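Local coordinates for Aac(6')-Ih protein (Acinetobacter baumannii, PDB 4E8O) that probably transfers the acetyl group of acetyl coenzyme A to the 6'-amino group of aminoglycoside antibiotics, a modification that confers resistance to them, at residues Ala81-Glu86 and Lys126-Thr131; Arg55-Ile58 and Leu64-Leu67; Tyr87-Gln92 and Val159-Lys164; Phe133-Ala138 and Ala146-Leu151. One frame throughout, in Å; residues are numbered along the deposited sequence.

Contact 1 (Ala81-Glu86 and Lys126-Thr131); sequences ASIRYE and KQFACT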
loop_
_atom_site.group_PDB
_atom_site.type_symbol
_atom_site.label_atom_id
_atom_site.label_comp_id
_atom_site.label_asym_id
_atom_site.label_seq_id
_atom_site.Cartn_x
_atom_site.Cartn_y
_atom_site.Cartn_z
ATOM N N ALA B 81 -11.362 -5.064 -7.947
ATOM C CA ALA B 81 -11.054 -3.823 -7.250
ATOM C C ALA B 81 -11.381 -3.982 -5.784
ATOM O O ALA B 81 -12.102 -4.907 -5.400
ATOM C CB ALA B 81 -11.827 -2.653 -7.851
ATOM N N SER B 82 -10.850 -3.082 -4.962
ATOM C CA SER B 82 -11.121 -3.119 -3.533
ATOM C C SER B 82 -11.302 -1.714 -2.990
ATOM O O SER B 82 -10.947 -0.730 -3.648
ATOM C CB SER B 82 -9.973 -3.795 -2.790
ATOM O OG SER B 82 -8.755 -3.098 -2.992
ATOM N N ILE B 83 -11.872 -1.625 -1.792
ATOM C CA ILE B 83 -11.884 -0.381 -1.042
ATOM C C ILE B 83 -10.786 -0.492 0.010
ATOM O O ILE B 83 -10.746 -1.470 0.760
ATOM C CB ILE B 83 -13.233 -0.141 -0.338
ATOM C CG1 ILE B 83 -14.397 -0.228 -1.335
ATOM C CG2 ILE B 83 -13.217 1.203 0.375
ATOM C CD1 ILE B 83 -14.360 0.820 -2.442
ATOM N N ARG B 84 -9.891 0.495 0.058
ATOM C CA ARG B 84 -8.750 0.463 0.978
ATOM C C ARG B 84 -8.915 1.509 2.064
ATOM O O ARG B 84 -9.224 2.664 1.765
ATOM C CB ARG B 84 -7.446 0.743 0.227
ATOM C CG ARG B 84 -7.125 -0.226 -0.893
ATOM C CD ARG B 84 -6.951 -1.638 -0.374
ATOM N NE ARG B 84 -6.309 -2.503 -1.364
ATOM C CZ ARG B 84 -4.992 -2.638 -1.492
ATOM N NH1 ARG B 84 -4.169 -1.964 -0.691
ATOM N NH2 ARG B 84 -4.494 -3.449 -2.413
ATOM N N TYR B 85 -8.691 1.116 3.317
ATOM C CA TYR B 85 -8.834 2.040 4.436
ATOM C C TYR B 85 -7.485 2.449 5.018
ATOM O O TYR B 85 -7.402 3.370 5.830
ATOM C CB TYR B 85 -9.747 1.448 5.512
ATOM C CG TYR B 85 -11.200 1.468 5.103
ATOM C CD1 TYR B 85 -12.029 2.518 5.471
ATOM C CD2 TYR B 85 -11.734 0.454 4.323
ATOM C CE1 TYR B 85 -13.354 2.548 5.087
ATOM C CE2 TYR B 85 -13.057 0.477 3.936
ATOM C CZ TYR B 85 -13.859 1.527 4.319
ATOM O OH TYR B 85 -15.178 1.549 3.933
ATOM N N GLU B 86 -6.431 1.768 4.587
ATOM C CA GLU B 86 -5.080 2.129 4.992
ATOM C C GLU B 86 -4.446 2.982 3.896
ATOM O O GLU B 86 -4.870 2.921 2.738
ATOM C CB GLU B 86 -4.263 0.867 5.276
ATOM C CG GLU B 86 -4.755 0.101 6.503
ATOM C CD GLU B 86 -4.039 -1.217 6.692
ATOM O OE1 GLU B 86 -3.310 -1.629 5.765
ATOM O OE2 GLU B 86 -4.206 -1.843 7.761
ATOM N N LYS B 126 -18.184 5.156 -5.336
ATOM C CA LYS B 126 -18.923 6.329 -4.871
ATOM C C LYS B 126 -19.837 5.983 -3.704
ATOM O O LYS B 126 -20.072 6.813 -2.826
ATOM C CB LYS B 126 -19.756 6.919 -6.011
ATOM C CG LYS B 126 -19.145 8.140 -6.672
ATOM C CD LYS B 126 -19.619 8.270 -8.114
ATOM C CE LYS B 126 -19.236 9.618 -8.710
ATOM N NZ LYS B 126 -18.911 9.512 -10.167
ATOM N N GLN B 127 -20.360 4.758 -3.710
ATOM C CA GLN B 127 -21.218 4.283 -2.629
ATOM C C GLN B 127 -20.450 4.225 -1.317
ATOM O O GLN B 127 -21.021 4.419 -0.248
ATOM C CB GLN B 127 -21.772 2.892 -2.948
ATOM C CG GLN B 127 -22.918 2.864 -3.945
ATOM C CD GLN B 127 -23.804 1.649 -3.743
ATOM O OE1 GLN B 127 -23.526 0.803 -2.890
ATOM N NE2 GLN B 127 -24.880 1.559 -4.519
ATOM N N PHE B 128 -19.151 3.959 -1.410
ATOM C CA PHE B 128 -18.300 3.848 -0.233
ATOM C C PHE B 128 -17.737 5.200 0.203
ATOM O O PHE B 128 -16.820 5.256 1.024
ATOM C CB PHE B 128 -17.161 2.855 -0.497
ATOM C CG PHE B 128 -17.551 1.411 -0.316
ATOM C CD1 PHE B 128 -17.479 0.818 0.936
ATOM C CD2 PHE B 128 -17.977 0.644 -1.393
ATOM C CE1 PHE B 128 -17.831 -0.508 1.116
ATOM C CE2 PHE B 128 -18.331 -0.688 -1.221
ATOM C CZ PHE B 128 -18.257 -1.262 0.037
ATOM N N ALA B 129 -18.296 6.280 -0.341
ATOM C CA ALA B 129 -17.834 7.641 -0.060
ATOM C C ALA B 129 -16.361 7.853 -0.426
ATOM O O ALA B 129 -15.636 8.584 0.254
ATOM C CB ALA B 129 -18.098 8.020 1.397
ATOM N N CYS B 130 -15.934 7.213 -1.510
ATOM C CA CYS B 130 -14.604 7.430 -2.066
ATOM C C CYS B 130 -14.648 8.537 -3.117
ATOM O O CYS B 130 -15.633 8.681 -3.846
ATOM C CB CYS B 130 -14.085 6.153 -2.725
ATOM S SG CYS B 130 -13.807 4.770 -1.609
ATOM N N THR B 131 -13.571 9.312 -3.197
ATOM C CA THR B 131 -13.434 10.344 -4.219
ATOM C C THR B 131 -12.164 10.110 -5.028
ATOM O O THR B 131 -11.891 10.826 -5.996
ATOM C CB THR B 131 -13.363 11.744 -3.603
ATOM O OG1 THR B 131 -12.181 11.848 -2.801
ATOM C CG2 THR B 131 -14.587 12.007 -2.739
#
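Beside the apolar meeting of Ile83 with Phe128, Ser82 OG is gripped by two groups: Arg84 NE donates to it over 3.0 Å, and Glu100 OE2 bonds it as well. The N-H...O angle of 146° and the place of OG close to the guanidinium plane describe an edge-on bond. Glu100 also forms a salt bridge with Arg84 NH2, while Phe98 adds a cation-pi partner, so the arginine is tied down away from segment 126-131.

Ile83 turns to that segment instead. Its chi1 of -54° sets CG1 anti to the carbonyl carbon, and CG1 lies 3.7 Å from the centroid of the Phe128 ring, only 14° off the ring normal: a CH-pi contact over the face. CD1 follows, reaching Phe128 CG at 3.9 Å. The other branch of the isoleucine is used too, since Ile83 CG2 approaches Cys130 SG to 4.1 Å. Tyr85 OH comes obliquely to 3.8 Å from Phe128 CD1, the two side chains crossing at about a right angle.

Phe128 and Cys130 flank Ala129, the positive-phi C' residue of the Schellman motif that ends helix 113-127, in which Ala129 N bonds Lys126 O at 3.1 Å. Tyr85 N and Glu86 hydrogen-bond the second subunit, but between the two segments the helix end rests on the strand through dispersion and CH-pi contacts.

Contact 2 (Arg55-Ile58 and Leu64-Leu67); sequences RQLI and LQLL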
loop_
_atom_site.group_PDB
_atom_site.type_symbol
_atom_site.label_atom_id
_atom_site.label_comp_id
_atom_site.label_asym_id
_atom_site.label_seq_id
_atom_site.Cartn_x
_atom_site.Cartn_y
_atom_site.Cartn_z
ATOM N N ARG B 55 -13.145 -17.559 -4.015
ATOM C CA ARG B 55 -14.316 -17.876 -3.194
ATOM C C ARG B 55 -14.480 -16.937 -2.001
ATOM O O ARG B 55 -15.599 -16.685 -1.561
ATOM C CB ARG B 55 -14.286 -19.339 -2.726
ATOM C CG ARG B 55 -14.434 -20.341 -3.859
ATOM C CD ARG B 55 -14.923 -21.699 -3.370
ATOM N NE ARG B 55 -15.366 -22.538 -4.480
ATOM C CZ ARG B 55 -16.613 -22.573 -4.939
ATOM N NH1 ARG B 55 -17.554 -21.821 -4.382
ATOM N NH2 ARG B 55 -16.922 -23.360 -5.959
ATOM N N GLN B 56 -13.367 -16.422 -1.481
ATOM C CA GLN B 56 -13.405 -15.443 -0.394
ATOM C C GLN B 56 -13.895 -14.091 -0.901
ATOM O O GLN B 56 -14.806 -13.497 -0.328
ATOM C CB GLN B 56 -12.008 -15.257 0.208
ATOM C CG GLN B 56 -11.400 -16.489 0.870
ATOM C CD GLN B 56 -10.003 -16.208 1.405
ATOM O OE1 GLN B 56 -9.570 -15.053 1.456
ATOM N NE2 GLN B 56 -9.293 -17.259 1.802
ATOM N N LEU B 57 -13.266 -13.618 -1.977
ATOM C CA LEU B 57 -13.550 -12.308 -2.566
ATOM C C LEU B 57 -15.038 -12.054 -2.826
ATOM O O LEU B 57 -15.535 -10.956 -2.570
ATOM C CB LEU B 57 -12.756 -12.124 -3.870
ATOM C CG LEU B 57 -11.226 -12.092 -3.796
ATOM C CD1 LEU B 57 -10.608 -11.944 -5.176
ATOM C CD2 LEU B 57 -10.761 -10.965 -2.903
ATOM N N ILE B 58 -15.745 -13.067 -3.322
ATOM C CA ILE B 58 -17.149 -12.903 -3.711
ATOM C C ILE B 58 -18.094 -12.748 -2.517
ATOM O O ILE B 58 -19.256 -12.373 -2.683
ATOM C CB ILE B 58 -17.644 -14.044 -4.641
ATOM C CG1 ILE B 58 -17.365 -15.417 -4.026
ATOM C CG2 ILE B 58 -17.005 -13.942 -6.020
ATOM C CD1 ILE B 58 -17.597 -16.574 -4.983
ATOM N N LEU B 64 -14.832 -5.886 -5.353
ATOM C CA LEU B 64 -15.658 -5.951 -6.553
ATOM C C LEU B 64 -14.919 -6.740 -7.622
ATOM O O LEU B 64 -13.727 -6.511 -7.865
ATOM C CB LEU B 64 -15.991 -4.547 -7.075
ATOM C CG LEU B 64 -17.024 -4.506 -8.210
ATOM C CD1 LEU B 64 -18.425 -4.790 -7.683
ATOM C CD2 LEU B 64 -17.002 -3.180 -8.958
ATOM N N GLN B 65 -15.620 -7.675 -8.254
ATOM C CA GLN B 65 -15.030 -8.441 -9.344
ATOM C C GLN B 65 -16.028 -8.551 -10.486
ATOM O O GLN B 65 -17.185 -8.934 -10.281
ATOM C CB GLN B 65 -14.578 -9.823 -8.854
ATOM C CG GLN B 65 -15.560 -10.518 -7.915
ATOM C CD GLN B 65 -15.372 -10.124 -6.460
ATOM O OE1 GLN B 65 -14.249 -9.890 -6.004
ATOM N NE2 GLN B 65 -16.475 -10.049 -5.722
ATOM N N LEU B 66 -15.590 -8.196 -11.690
ATOM C CA LEU B 66 -16.501 -8.145 -12.830
ATOM C C LEU B 66 -16.002 -8.999 -13.991
ATOM O O LEU B 66 -14.803 -9.270 -14.105
ATOM C CB LEU B 66 -16.685 -6.697 -13.300
ATOM C CG LEU B 66 -17.004 -5.638 -12.247
ATOM C CD1 LEU B 66 -17.047 -4.260 -12.876
ATOM C CD2 LEU B 66 -18.324 -5.924 -11.560
ATOM N N LEU B 67 -16.937 -9.435 -14.834
ATOM C CA LEU B 67 -16.620 -10.074 -16.103
ATOM C C LEU B 67 -17.371 -9.353 -17.214
ATOM O O LEU B 67 -18.478 -8.848 -17.001
ATOM C CB LEU B 67 -17.027 -11.553 -16.091
ATOM C CG LEU B 67 -16.069 -12.569 -15.467
ATOM C CD1 LEU B 67 -16.786 -13.872 -15.149
ATOM C CD2 LEU B 67 -14.898 -12.831 -16.391
#
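Gln65 folds its side chain back against Leu57 of helix 47-57 and the following Ile58. With chi1 at 42° its CG sits between the backbone N and the carbonyl carbon, and the bend at chi2 (-86°) then swings the amide across to the helix. Both ends of that amide find the other segment. Gln65 NE2 gives a weak hydrogen bond to Leu57 O, 3.4 Å long and with an N-H...O angle of 135°, while Gln65 OE1 lies 3.4 Å from Leu57 CB.

Ile58 touches the same amide with its CG2 branch: this methyl, anti to the carbonyl carbon, is 3.9 Å from Gln65 NE2, and the two side chains run at about a right angle. The Ile58 backbone is closer still, its CA standing 3.6 Å from Gln65 NE2. A long, bent bond thus works together with van der Waals packing.

The contact joins a helix to the strand that follows it, within the beta-alpha-alpha-beta start of the GNAT fold. Trp35 of helix 32-42 packs on both Ile58 and Gln65, Leu57 touches Arg39 of that helix and Glu80 of strand 75-84, and strand 63-69 lies between strands 23-26 and 75-84.

Contact 3 (Tyr87-Gln92 and Val159-Lys164); sequences YVNGTQ and VVYFKK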
loop_
_atom_site.group_PDB
_atom_site.type_symbol
_atom_site.label_atom_id
_atom_site.label_comp_id
_atom_site.label_asym_id
_atom_site.label_seq_id
_atom_site.Cartn_x
_atom_site.Cartn_y
_atom_site.Cartn_z
ATOM N N TYR B 87 -3.441 3.777 4.258
ATOM C CA TYR B 87 -2.860 4.743 3.320
ATOM C C TYR B 87 -2.338 4.136 2.018
ATOM O O TYR B 87 -1.455 3.273 2.035
ATOM C CB TYR B 87 -1.741 5.554 3.979
ATOM C CG TYR B 87 -1.084 6.501 3.003
ATOM C CD1 TYR B 87 -1.745 7.643 2.571
ATOM C CD2 TYR B 87 0.181 6.242 2.491
ATOM C CE1 TYR B 87 -1.161 8.507 1.667
ATOM C CE2 TYR B 87 0.773 7.102 1.585
ATOM C CZ TYR B 87 0.096 8.230 1.180
ATOM O OH TYR B 87 0.681 9.089 0.281
ATOM N N VAL B 88 -2.891 4.590 0.893
ATOM C CA VAL B 88 -2.369 4.207 -0.420
ATOM C C VAL B 88 -1.528 5.347 -0.984
ATOM O O VAL B 88 -1.990 6.494 -1.039
ATOM C CB VAL B 88 -3.493 3.867 -1.427
ATOM C CG1 VAL B 88 -2.901 3.566 -2.792
ATOM C CG2 VAL B 88 -4.320 2.677 -0.945
ATOM N N ASN B 89 -0.301 5.032 -1.396
ATOM C CA ASN B 89 0.605 6.030 -1.966
ATOM C C ASN B 89 -0.031 6.888 -3.066
ATOM O O ASN B 89 -0.734 6.375 -3.942
ATOM C CB ASN B 89 1.879 5.359 -2.493
ATOM C CG ASN B 89 2.789 4.871 -1.377
ATOM O OD1 ASN B 89 3.048 3.675 -1.245
ATOM N ND2 ASN B 89 3.283 5.802 -0.571
ATOM N N GLY B 90 0.201 8.197 -3.002
ATOM C CA GLY B 90 -0.292 9.107 -4.020
ATOM C C GLY B 90 -1.662 9.697 -3.741
ATOM O O GLY B 90 -2.100 10.597 -4.460
ATOM N N THR B 91 -2.335 9.198 -2.706
ATOM C CA THR B 91 -3.689 9.641 -2.370
ATOM C C THR B 91 -3.685 10.668 -1.232
ATOM O O THR B 91 -2.693 10.799 -0.513
ATOM C CB THR B 91 -4.597 8.437 -2.010
ATOM O OG1 THR B 91 -4.080 7.760 -0.855
ATOM C CG2 THR B 91 -4.660 7.456 -3.169
ATOM N N GLN B 92 -4.792 11.396 -1.081
ATOM C CA GLN B 92 -4.919 12.416 -0.039
ATOM C C GLN B 92 -6.201 12.227 0.757
ATOM O O GLN B 92 -6.543 13.048 1.610
ATOM C CB GLN B 92 -4.906 13.824 -0.646
ATOM C CG GLN B 92 -3.516 14.421 -0.831
ATOM C CD GLN B 92 -3.226 14.778 -2.273
ATOM O OE1 GLN B 92 -2.230 14.334 -2.844
ATOM N NE2 GLN B 92 -4.094 15.590 -2.869
ATOM N N VAL B 159 7.965 4.268 -6.338
ATOM C CA VAL B 159 8.270 3.778 -4.992
ATOM C C VAL B 159 9.105 2.488 -5.050
ATOM O O VAL B 159 8.884 1.642 -5.916
ATOM C CB VAL B 159 6.948 3.496 -4.228
ATOM C CG1 VAL B 159 7.215 2.881 -2.874
ATOM C CG2 VAL B 159 6.126 4.770 -4.069
ATOM N N VAL B 160 10.076 2.350 -4.148
ATOM C CA VAL B 160 10.808 1.092 -3.991
ATOM C C VAL B 160 10.369 0.451 -2.677
ATOM O O VAL B 160 10.375 1.113 -1.638
ATOM C CB VAL B 160 12.334 1.312 -3.979
ATOM C CG1 VAL B 160 13.068 -0.013 -3.812
ATOM C CG2 VAL B 160 12.788 1.996 -5.256
ATOM N N TYR B 161 9.972 -0.821 -2.714
ATOM C CA TYR B 161 9.543 -1.513 -1.496
ATOM C C TYR B 161 10.665 -2.361 -0.915
ATOM O O TYR B 161 11.500 -2.899 -1.650
ATOM C CB TYR B 161 8.286 -2.363 -1.748
ATOM C CG TYR B 161 6.998 -1.566 -1.660
ATOM C CD1 TYR B 161 6.517 -0.870 -2.757
ATOM C CD2 TYR B 161 6.276 -1.503 -0.476
ATOM C CE1 TYR B 161 5.353 -0.135 -2.682
ATOM C CE2 TYR B 161 5.106 -0.768 -0.391
ATOM C CZ TYR B 161 4.655 -0.088 -1.498
ATOM O OH TYR B 161 3.495 0.648 -1.431
ATOM N N PHE B 162 10.689 -2.455 0.413
ATOM C CA PHE B 162 11.680 -3.253 1.120
ATOM C C PHE B 162 10.955 -4.126 2.124
ATOM O O PHE B 162 9.784 -3.886 2.434
ATOM C CB PHE B 162 12.665 -2.358 1.880
ATOM C CG PHE B 162 13.456 -1.431 1.001
ATOM C CD1 PHE B 162 12.979 -0.163 0.702
ATOM C CD2 PHE B 162 14.687 -1.819 0.490
ATOM C CE1 PHE B 162 13.712 0.699 -0.098
ATOM C CE2 PHE B 162 15.422 -0.963 -0.317
ATOM C CZ PHE B 162 14.933 0.297 -0.609
ATOM N N LYS B 163 11.653 -5.133 2.632
ATOM C CA LYS B 163 11.145 -5.932 3.737
ATOM C C LYS B 163 12.258 -6.769 4.334
ATOM O O LYS B 163 13.291 -6.999 3.700
ATOM C CB LYS B 163 10.000 -6.848 3.291
ATOM C CG LYS B 163 10.454 -8.226 2.843
ATOM C CD LYS B 163 9.258 -9.129 2.600
ATOM C CE LYS B 163 9.697 -10.521 2.159
ATOM N NZ LYS B 163 8.523 -11.292 1.665
ATOM N N LYS B 164 12.040 -7.218 5.564
ATOM C CA LYS B 164 12.951 -8.135 6.224
ATOM C C LYS B 164 12.110 -9.089 7.065
ATOM O O LYS B 164 10.956 -8.787 7.384
ATOM C CB LYS B 164 13.935 -7.360 7.103
ATOM C CG LYS B 164 13.269 -6.597 8.241
ATOM C CD LYS B 164 14.230 -5.626 8.922
ATOM C CE LYS B 164 15.523 -6.300 9.313
ATOM N NZ LYS B 164 15.312 -7.445 10.241
#
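Asn89 is the first corner residue of a type II beta turn from Val88 to Thr91, and its CA stands 8.5 Å from that of Val159 in the extended strand 154-165. The turn is closed by Thr91 N bonding Val88 O at 3.2 Å, and Gly90 takes the second corner with a positive phi of 91°. The setting is the dimer of a GNAT acetyltransferase: residues 159-164 pair in an antiparallel ladder with a strand of the second subunit, consistent with the C-terminal strand exchange known in some members of this superfamily.

Asn89 carries the loop's side of the contact alone. Its chi1 of -72° leaves CG beside the backbone N and anti to the carbonyl carbon, which sends the amide toward the strand. Tyr161 reaches back from the opposite direction, so that Asn89 OD1 and Tyr161 OH come within 3.1 Å of each other. Amide and ring planes are turned 71° apart, and OD1 approaches the ring obliquely.

The clear hydrogen-bond partner of Tyr161 OH is Tyr161 OH of the second subunit, and Asn89 packs on Asp136 of that subunit. The same loop meets the partner chain again where Gly90 O accepts from Lys163 NZ of the second subunit, so that loop and strand meet where both are engaged by the other copy. Val159 adds one methyl against the Asn89 amide, its CG2 lying 4.3 Å from Asn89 CG.

Contact 4 (Phe133-Ala138 and Ala146-Leu151); sequences FASDAA and AMHQAL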
loop_
_atom_site.group_PDB
_atom_site.type_symbol
_atom_site.label_atom_id
_atom_site.label_comp_id
_atom_site.label_asym_id
_atom_site.label_seq_id
_atom_site.Cartn_x
_atom_site.Cartn_y
_atom_site.Cartn_z
ATOM N N PHE B 133 -9.544 7.012 -6.875
ATOM C CA PHE B 133 -9.448 5.668 -7.436
ATOM C C PHE B 133 -7.978 5.502 -7.806
ATOM O O PHE B 133 -7.483 6.162 -8.726
ATOM C CB PHE B 133 -10.334 5.571 -8.685
ATOM C CG PHE B 133 -10.475 4.176 -9.256
ATOM C CD1 PHE B 133 -9.883 3.082 -8.649
ATOM C CD2 PHE B 133 -11.209 3.971 -10.417
ATOM C CE1 PHE B 133 -10.015 1.811 -9.187
ATOM C CE2 PHE B 133 -11.350 2.704 -10.962
ATOM C CZ PHE B 133 -10.750 1.622 -10.347
ATOM N N ALA B 134 -7.280 4.640 -7.075
ATOM C CA ALA B 134 -5.843 4.467 -7.259
ATOM C C ALA B 134 -5.535 3.095 -7.836
ATOM O O ALA B 134 -6.400 2.222 -7.885
ATOM C CB ALA B 134 -5.105 4.662 -5.943
ATOM N N SER B 135 -4.292 2.914 -8.268
ATOM C CA SER B 135 -3.837 1.657 -8.849
ATOM C C SER B 135 -2.322 1.687 -8.802
ATOM O O SER B 135 -1.734 2.691 -8.382
ATOM C CB SER B 135 -4.327 1.528 -10.289
ATOM O OG SER B 135 -3.967 0.278 -10.863
ATOM N N ASP B 136 -1.683 0.595 -9.206
ATOM C CA ASP B 136 -0.227 0.593 -9.308
ATOM C C ASP B 136 0.228 -0.388 -10.378
ATOM O O ASP B 136 -0.576 -1.163 -10.901
ATOM C CB ASP B 136 0.436 0.299 -7.951
ATOM C CG ASP B 136 0.195 -1.123 -7.468
ATOM O OD1 ASP B 136 -0.576 -1.872 -8.105
ATOM O OD2 ASP B 136 0.776 -1.497 -6.431
ATOM N N ALA B 137 1.513 -0.344 -10.707
ATOM C CA ALA B 137 2.067 -1.212 -11.732
ATOM C C ALA B 137 3.547 -1.362 -11.472
ATOM O O ALA B 137 4.176 -0.449 -10.936
ATOM C CB ALA B 137 1.848 -0.614 -13.093
ATOM N N ALA B 138 4.109 -2.503 -11.860
ATOM C CA ALA B 138 5.550 -2.701 -11.757
ATOM C C ALA B 138 6.260 -1.584 -12.513
ATOM O O ALA B 138 5.768 -1.126 -13.548
ATOM C CB ALA B 138 5.943 -4.057 -12.318
ATOM N N ALA B 146 1.113 2.889 -19.886
ATOM C CA ALA B 146 0.370 3.445 -21.012
ATOM C C ALA B 146 -1.119 3.112 -20.904
ATOM O O ALA B 146 -1.973 3.948 -21.206
ATOM C CB ALA B 146 0.946 2.958 -22.333
ATOM N N MET B 147 -1.425 1.891 -20.474
ATOM C CA MET B 147 -2.811 1.477 -20.258
ATOM C C MET B 147 -3.501 2.304 -19.174
ATOM O O MET B 147 -4.646 2.729 -19.347
ATOM C CB MET B 147 -2.887 -0.010 -19.893
ATOM C CG MET B 147 -4.293 -0.474 -19.544
ATOM S SD MET B 147 -4.366 -2.070 -18.697
ATOM C CE MET B 147 -3.422 -1.729 -17.214
ATOM N N HIS B 148 -2.806 2.525 -18.058
ATOM C CA HIS B 148 -3.358 3.323 -16.962
ATOM C C HIS B 148 -3.693 4.739 -17.413
ATOM O O HIS B 148 -4.741 5.273 -17.057
ATOM C CB HIS B 148 -2.393 3.380 -15.776
ATOM C CG HIS B 148 -2.559 2.253 -14.808
ATOM N ND1 HIS B 148 -1.788 1.110 -14.856
ATOM C CD2 HIS B 148 -3.408 2.091 -13.765
ATOM C CE1 HIS B 148 -2.159 0.292 -13.887
ATOM N NE2 HIS B 148 -3.139 0.863 -13.212
ATOM N N GLN B 149 -2.801 5.352 -18.182
ATOM C CA GLN B 149 -3.043 6.707 -18.662
ATOM C C GLN B 149 -4.184 6.743 -19.673
ATOM O O GLN B 149 -4.921 7.720 -19.747
ATOM C CB GLN B 149 -1.759 7.315 -19.242
ATOM C CG GLN B 149 -0.610 7.403 -18.230
ATOM C CD GLN B 149 0.656 7.994 -18.824
ATOM O OE1 GLN B 149 0.817 8.052 -20.046
ATOM N NE2 GLN B 149 1.563 8.437 -17.962
ATOM N N ALA B 150 -4.343 5.665 -20.433
ATOM C CA ALA B 150 -5.398 5.594 -21.440
ATOM C C ALA B 150 -6.768 5.442 -20.783
ATOM O O ALA B 150 -7.797 5.673 -21.420
ATOM C CB ALA B 150 -5.136 4.453 -22.405
ATOM N N LEU B 151 -6.768 5.044 -19.512
ATOM C CA LEU B 151 -7.998 4.870 -18.742
ATOM C C LEU B 151 -8.328 6.093 -17.878
ATOM O O LEU B 151 -9.330 6.099 -17.156
ATOM C CB LEU B 151 -7.914 3.614 -17.866
ATOM C CG LEU B 151 -7.930 2.272 -18.607
ATOM C CD1 LEU B 151 -7.842 1.093 -17.649
ATOM C CD2 LEU B 151 -9.173 2.168 -19.467
#
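His148, within helix 142-150, meets Ser135 of strand 132-138. Ala146 starts the segment, and its O accepts a helical bond from Ala150 N at 3.0 Å. After Met147, which approaches but does not touch the strand, His148 points its CB at the strand and makes all of the contact for the helix.

His148 NE2 is hydrogen-bonded to Ser135 OG at 2.6 Å, and either could be the donor. The hydroxyl lies at the ring edge, in the ring plane. It gets there because chi1 of Ser135 is -177°, which swings OG anti to the backbone N. At the other ring nitrogen, ND1 is hydrogen-bonded to Ser144 O, one turn back, so bonds at both nitrogens fix the rotation of the ring.

Strand and helix form a beta-alpha unit of the GNAT core, the helix lying against the sheet: the axes of strand 133-138 and helix 146-150 approach to 10.0 Å and run nearly antiparallel, at 160°. Around the imidazole, His148 CE1 is 3.7 Å from Asp136 O and 4.2 Å from Ala137 CB, both oblique to the ring. Phe153 meets the imidazole edge-to-face, and Phe162 of the second subunit stacks on it; the strand itself pairs in an antiparallel ladder with that subunit.

Leu151 N, three residues on, bonds His148 O at 3.2 Å, and the Leu151 side chain touches Val118 of helix 113-127.

Contacts 2 and 4 are buried, the centre of each about 10 Å from the centre of the chain but on opposite sides of it, and both pack a helix against the central sheet. Contact 1 is only partly buried and joins a helix end to the same sheet. Contact 3 has its centre about 19 Å from the chain's centre, yet is buried, consistent with its place against the second subunit. Contacts 1 and 2 meet through neighbouring strands, contacts 3 and 4 where Thr91 CG2 lies 4.0 Å from Ala134 CB. The chemistry differs too: apolar in contact 1, a weak amide bond in contact 2, a serine-histidine hydrogen bond in contact 4, and polar groups in contact 3; contacts 3 and 4 both touch the dimer partner.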